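Local coordinates for carboxynorspermidine decarboxylase (Campylobacter jejuni subsp. jejuni 81116, PDB 3N29), which probably uses pyridoxal phosphate to decarboxylate carboxynorspermidine to norspermidine, as a lyase of the beta/alpha-barrel-fold basic amino acid decarboxylase family, at residues L335-L344 against G356-L364. Sequence-based numbering, arbitrary orientation.
Sequences LKENEFAYLL and GEYAFDKKL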
ATOM      1  N   LEU A 335      18.544  15.171 -21.634  1.00 16.92           N
ATOM      2  CA  LEU A 335      18.047  16.519 -21.536  1.00 18.83           C
ATOM      3  C   LEU A 335      18.256  17.226 -22.899  1.00 19.42           C
ATOM      4  O   LEU A 335      19.296  17.067 -23.497  1.00 19.44           O
ATOM      5  CB  LEU A 335      18.788  17.256 -20.429  1.00 18.65           C
ATOM      6  CG  LEU A 335      18.264  18.626 -20.005  1.00 19.14           C
ATOM      7  CD1 LEU A 335      16.762  18.557 -19.578  1.00 15.56           C
ATOM      8  CD2 LEU A 335      19.161  19.163 -18.893  1.00 21.75           C
ATOM      9  N   LYS A 336      17.238  17.907 -23.402  1.00 20.23           N
ATOM     10  CA  LYS A 336      17.432  18.712 -24.600  1.00 22.51           C
ATOM     11  C   LYS A 336      17.849  20.133 -24.237  1.00 22.74           C
ATOM     12  O   LYS A 336      17.807  20.568 -23.100  1.00 21.88           O
ATOM     13  CB  LYS A 336      16.214  18.693 -25.480  1.00 22.61           C
ATOM     14  CG  LYS A 336      15.808  17.287 -25.924  1.00 25.93           C
ATOM     15  CD  LYS A 336      14.552  17.334 -26.786  1.00 30.19           C
ATOM     16  CE  LYS A 336      14.374  16.039 -27.567  1.00 33.07           C
ATOM     17  NZ  LYS A 336      14.079  16.314 -29.021  1.00 36.79           N
ATOM     18  N   GLU A 337      18.193  20.854 -25.281  1.00 25.08           N
ATOM     19  CA  GLU A 337      18.917  22.076 -25.223  1.00 26.43           C
ATOM     20  C   GLU A 337      18.198  23.137 -24.341  1.00 25.77           C
ATOM     21  O   GLU A 337      18.840  23.774 -23.469  1.00 27.34           O
ATOM     22  CB  GLU A 337      19.150  22.528 -26.716  1.00 27.79           C
ATOM     23  CG  GLU A 337      19.962  21.418 -27.640  1.00 32.12           C
ATOM     24  CD  GLU A 337      19.231  20.023 -28.013  1.00 36.30           C
ATOM     25  OE1 GLU A 337      18.051  19.961 -28.432  1.00 39.36           O
ATOM     26  OE2 GLU A 337      19.885  18.960 -27.952  1.00 40.45           O
ATOM     27  N   ASN A 338      16.899  23.330 -24.547  1.00 23.57           N
ATOM     28  CA  ASN A 338      16.174  24.405 -23.835  1.00 23.41           C
ATOM     29  C   ASN A 338      15.298  23.843 -22.677  1.00 21.33           C
ATOM     30  O   ASN A 338      14.317  24.431 -22.304  1.00 21.79           O
ATOM     31  CB  ASN A 338      15.297  25.216 -24.797  1.00 23.33           C
ATOM     32  CG  ASN A 338      16.108  26.009 -25.875  1.00 26.50           C
ATOM     33  OD1 ASN A 338      17.244  26.483 -25.660  1.00 28.09           O
ATOM     34  ND2 ASN A 338      15.500  26.157 -27.037  1.00 27.35           N
ATOM     35  N   GLU A 339      15.660  22.699 -22.109  1.00 18.88           N
ATOM     36  CA  GLU A 339      14.903  22.130 -20.977  1.00 16.91           C
ATOM     37  C   GLU A 339      15.561  22.290 -19.615  1.00 15.87           C
ATOM     38  O   GLU A 339      16.735  22.632 -19.510  1.00 14.13           O
ATOM     39  CB  GLU A 339      14.679  20.664 -21.234  1.00 17.38           C
ATOM     40  CG  GLU A 339      13.791  20.404 -22.495  1.00 18.83           C
ATOM     41  CD  GLU A 339      13.711  18.924 -22.802  1.00 21.79           C
ATOM     42  OE1 GLU A 339      14.674  18.176 -22.497  1.00 19.12           O
ATOM     43  OE2 GLU A 339      12.665  18.484 -23.279  1.00 19.96           O
ATOM     44  N   PHE A 340      14.797  21.966 -18.566  1.00 14.34           N
ATOM     45  CA  PHE A 340      15.272  22.003 -17.186  1.00 13.35           C
ATOM     46  C   PHE A 340      14.931  20.670 -16.519  1.00 12.39           C
ATOM     47  O   PHE A 340      13.773  20.241 -16.583  1.00 12.70           O
ATOM     48  CB  PHE A 340      14.589  23.135 -16.437  1.00 12.82           C
ATOM     49  CG  PHE A 340      14.784  24.459 -17.091  1.00 16.63           C
ATOM     50  CD1 PHE A 340      15.958  25.195 -16.845  1.00 18.49           C
ATOM     51  CD2 PHE A 340      13.886  24.922 -18.020  1.00 17.40           C
ATOM     52  CE1 PHE A 340      16.182  26.404 -17.502  1.00 17.82           C
ATOM     53  CE2 PHE A 340      14.108  26.172 -18.673  1.00 19.50           C
ATOM     54  CZ  PHE A 340      15.264  26.868 -18.425  1.00 16.92           C
ATOM     55  N   ALA A 341      15.946  19.989 -15.960  1.00 11.98           N
ATOM     56  CA  ALA A 341      15.768  18.698 -15.285  1.00 11.66           C
ATOM     57  C   ALA A 341      15.437  18.883 -13.804  1.00 10.85           C
ATOM     58  O   ALA A 341      16.157  19.644 -13.083  1.00 12.22           O
ATOM     59  CB  ALA A 341      17.079  17.834 -15.390  1.00 11.10           C
ATOM     60  N   TYR A 342      14.475  18.122 -13.314  1.00 12.11           N
ATOM     61  CA  TYR A 342      14.213  18.023 -11.875  1.00 12.33           C
ATOM     62  C   TYR A 342      13.944  16.559 -11.424  1.00 13.14           C
ATOM     63  O   TYR A 342      13.257  15.778 -12.153  1.00 14.49           O
ATOM     64  CB  TYR A 342      12.964  18.826 -11.570  1.00 12.74           C
ATOM     65  CG  TYR A 342      13.087  20.331 -11.693  1.00 10.97           C
ATOM     66  CD1 TYR A 342      13.369  21.110 -10.591  1.00 13.58           C
ATOM     67  CD2 TYR A 342      12.848  20.957 -12.897  1.00 14.20           C
ATOM     68  CE1 TYR A 342      13.477  22.499 -10.679  1.00 16.03           C
ATOM     69  CE2 TYR A 342      12.937  22.317 -13.021  1.00 16.40           C
ATOM     70  CZ  TYR A 342      13.273  23.086 -11.905  1.00 18.22           C
ATOM     71  OH  TYR A 342      13.326  24.406 -12.065  1.00 16.46           O
ATOM     72  N   LEU A 343      14.447  16.203 -10.252  1.00 13.71           N
ATOM     73  CA  LEU A 343      13.956  15.039  -9.499  1.00 14.70           C
ATOM     74  C   LEU A 343      12.613  15.450  -8.850  1.00 14.87           C
ATOM     75  O   LEU A 343      12.528  16.472  -8.173  1.00 13.38           O
ATOM     76  CB  LEU A 343      14.957  14.595  -8.434  1.00 15.51           C
ATOM     77  CG  LEU A 343      16.162  13.792  -8.919  1.00 20.30           C
ATOM     78  CD1 LEU A 343      17.157  13.517  -7.696  1.00 24.33           C
ATOM     79  CD2 LEU A 343      15.649  12.495  -9.556  1.00 24.12           C
ATOM     80  N   LEU A 344      11.552  14.718  -9.128  1.00 13.68           N
ATOM     81  CA  LEU A 344      10.257  14.930  -8.454  1.00 14.31           C
ATOM     82  C   LEU A 344      10.147  13.914  -7.337  1.00 13.40           C
ATOM     83  O   LEU A 344      10.446  12.710  -7.568  1.00 12.42           O
ATOM     84  CB  LEU A 344       9.121  14.682  -9.426  1.00 13.94           C
ATOM     85  CG  LEU A 344       9.040  15.629 -10.615  1.00 14.65           C
ATOM     86  CD1 LEU A 344       7.741  15.316 -11.414  1.00 11.26           C
ATOM     87  CD2 LEU A 344       9.131  17.125 -10.289  1.00 15.23           C
ATOM     88  N   GLY A 356      10.973  10.068 -10.054  1.00 14.23           N
ATOM     89  CA  GLY A 356      11.866   9.992 -11.188  1.00 14.07           C
ATOM     90  C   GLY A 356      12.455  11.349 -11.522  1.00 14.32           C
ATOM     91  O   GLY A 356      12.228  12.326 -10.791  1.00 14.10           O
ATOM     92  N   GLU A 357      13.271  11.428 -12.594  1.00 13.74           N
ATOM     93  CA  GLU A 357      13.871  12.663 -13.042  1.00 13.33           C
ATOM     94  C   GLU A 357      13.203  13.052 -14.359  1.00 13.39           C
ATOM     95  O   GLU A 357      13.056  12.190 -15.230  1.00 13.06           O
ATOM     96  CB  GLU A 357      15.370  12.459 -13.315  1.00 13.86           C
ATOM     97  CG  GLU A 357      16.067  13.728 -13.522  1.00 15.45           C
ATOM     98  CD  GLU A 357      17.545  13.548 -13.967  1.00 22.22           C
ATOM     99  OE1 GLU A 357      18.152  14.556 -14.461  1.00 24.50           O
ATOM    100  OE2 GLU A 357      18.050  12.404 -13.874  1.00 25.61           O
ATOM    101  N   TYR A 358      12.715  14.287 -14.449  1.00 12.45           N
ATOM    102  CA  TYR A 358      11.925  14.713 -15.586  1.00 13.11           C
ATOM    103  C   TYR A 358      12.431  16.044 -16.125  1.00 13.25           C
ATOM    104  O   TYR A 358      13.011  16.877 -15.371  1.00 12.00           O
ATOM    105  CB  TYR A 358      10.455  14.905 -15.158  1.00 12.53           C
ATOM    106  CG  TYR A 358       9.722  13.701 -14.580  1.00 12.69           C
ATOM    107  CD1 TYR A 358       8.795  13.012 -15.331  1.00 11.89           C
ATOM    108  CD2 TYR A 358       9.956  13.258 -13.262  1.00 11.31           C
ATOM    109  CE1 TYR A 358       8.101  11.934 -14.806  1.00 13.41           C
ATOM    110  CE2 TYR A 358       9.238  12.136 -12.721  1.00 13.89           C
ATOM    111  CZ  TYR A 358       8.324  11.491 -13.502  1.00 13.06           C
ATOM    112  OH  TYR A 358       7.608  10.434 -12.979  1.00 13.80           O
ATOM    113  N   ALA A 359      12.201  16.239 -17.423  1.00 12.98           N
ATOM    114  CA  ALA A 359      12.613  17.387 -18.148  1.00 13.25           C
ATOM    115  C   ALA A 359      11.361  18.206 -18.406  1.00 14.03           C
ATOM    116  O   ALA A 359      10.360  17.642 -18.910  1.00 12.79           O
ATOM    117  CB  ALA A 359      13.207  16.993 -19.488  1.00 13.12           C
ATOM    118  N   PHE A 360      11.454  19.497 -18.071  1.00 12.92           N
ATOM    119  CA  PHE A 360      10.409  20.493 -18.330  1.00 15.66           C
ATOM    120  C   PHE A 360      10.927  21.595 -19.279  1.00 16.27           C
ATOM    121  O   PHE A 360      12.154  21.795 -19.372  1.00 16.56           O
ATOM    122  CB  PHE A 360       9.960  21.135 -17.004  1.00 15.25           C
ATOM    123  CG  PHE A 360       9.310  20.178 -16.029  1.00 16.64           C
ATOM    124  CD1 PHE A 360       7.917  20.092 -15.931  1.00 17.01           C
ATOM    125  CD2 PHE A 360      10.074  19.389 -15.179  1.00 16.73           C
ATOM    126  CE1 PHE A 360       7.298  19.256 -14.999  1.00 17.81           C
ATOM    127  CE2 PHE A 360       9.456  18.521 -14.282  1.00 15.92           C
ATOM    128  CZ  PHE A 360       8.086  18.436 -14.196  1.00 17.27           C
ATOM    129  N   ASP A 361       9.994  22.298 -19.947  1.00 17.80           N
ATOM    130  CA  ASP A 361      10.282  23.468 -20.817  1.00 19.84           C
ATOM    131  C   ASP A 361      10.589  24.764 -20.089  1.00 20.05           C
ATOM    132  O   ASP A 361      11.038  25.727 -20.707  1.00 20.51           O
ATOM    133  CB  ASP A 361       9.036  23.825 -21.632  1.00 21.45           C
ATOM    134  CG  ASP A 361       8.834  22.919 -22.783  1.00 26.62           C
ATOM    135  OD1 ASP A 361       9.607  21.948 -22.932  1.00 34.43           O
ATOM    136  OD2 ASP A 361       7.911  23.196 -23.575  1.00 33.30           O
ATOM    137  N   LYS A 362      10.272  24.831 -18.807  1.00 20.12           N
ATOM    138  CA  LYS A 362      10.567  26.031 -18.017  1.00 21.16           C
ATOM    139  C   LYS A 362      10.856  25.645 -16.575  1.00 19.53           C
ATOM    140  O   LYS A 362      10.550  24.519 -16.177  1.00 19.71           O
ATOM    141  CB  LYS A 362       9.370  26.984 -18.083  1.00 21.81           C
ATOM    142  CG  LYS A 362       8.054  26.287 -17.874  1.00 26.89           C
ATOM    143  CD  LYS A 362       6.913  27.277 -17.472  1.00 31.65           C
ATOM    144  CE  LYS A 362       5.843  26.531 -16.634  1.00 34.45           C
ATOM    145  NZ  LYS A 362       4.827  27.478 -16.019  1.00 36.68           N
ATOM    146  N   LYS A 363      11.482  26.530 -15.812  1.00 18.84           N
ATOM    147  CA  LYS A 363      11.805  26.218 -14.440  1.00 18.18           C
ATOM    148  C   LYS A 363      10.537  26.060 -13.661  1.00 18.02           C
ATOM    149  O   LYS A 363       9.549  26.708 -13.938  1.00 16.58           O
ATOM    150  CB  LYS A 363      12.640  27.321 -13.770  1.00 19.23           C
ATOM    151  CG  LYS A 363      14.014  27.409 -14.352  1.00 22.28           C
ATOM    152  CD  LYS A 363      14.766  28.644 -13.812  1.00 24.69           C
ATOM    153  CE  LYS A 363      16.191  28.593 -14.254  1.00 28.05           C
ATOM    154  NZ  LYS A 363      16.922  27.571 -13.481  1.00 29.99           N
ATOM    155  N   LEU A 364      10.567  25.160 -12.691  1.00 15.68           N
ATOM    156  CA  LEU A 364       9.483  25.034 -11.742  1.00 14.51           C
ATOM    157  C   LEU A 364       9.567  26.097 -10.672  1.00 15.73           C
ATOM    158  O   LEU A 364      10.649  26.600 -10.337  1.00 15.08           O
ATOM    159  CB  LEU A 364       9.523  23.636 -11.090  1.00 14.35           C
ATOM    160  CG  LEU A 364       9.262  22.447 -12.005  1.00 14.94           C
ATOM    161  CD1 LEU A 364       9.432  21.099 -11.216  1.00 11.62           C
ATOM    162  CD2 LEU A 364       7.862  22.723 -12.627  1.00 14.43           C
TER
HETATM  163  O   HOH W   1      10.171  18.819 -21.856  1.00 28.59           O
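Leu364 lies over the Tyr342 ring, its branch running back toward the ring's root, with CD1 above one face and 3.8 Å from the centroid. The tyrosine's first torsion, chi1 -70°, sets CG anti to the carbonyl carbon and sends the phenol toward the chain beyond strand 356-360. There its OH accepts a bent hydrogen bond from the Leu364 backbone N (2.9 Å, 145° at the hydrogen). The Phe360 side chain runs roughly perpendicular to that of Tyr342, the two CD2 atoms 3.9 Å apart. Further along the same face, Leu344 lays CD1 over the Tyr358 ring, 4.0 Å from the centroid, and Tyr358 OH is hydrogen-bonded to Ser316 O. Toward the other end Phe340 receives CG of Lys363 over one face, at 4.0 Å from the centroid, with the Asp361 carbonyl at its edge.

Beneath these rings the strands form an antiparallel hairpin in the C-terminal sheet domain, with paired hydrogen bonds at Phe340–Phe360 and Tyr342–Tyr358. The opposite face carries Ala341, Leu343, Ala359 and Glu357, the last salt-bridged to Lys293. Just before the strand, Glu339 OE1 lies 3.6 Å from Ala359 CB and also accepts a hydrogen bond from Lys336 N across the turn, while OE2 pairs with Arg322. Buried Tyr342 thus works at both ends: its hydroxyl satisfies the Leu364 N-H and its ring takes the leucine's methyl, holding Leu364 against strand 340-344.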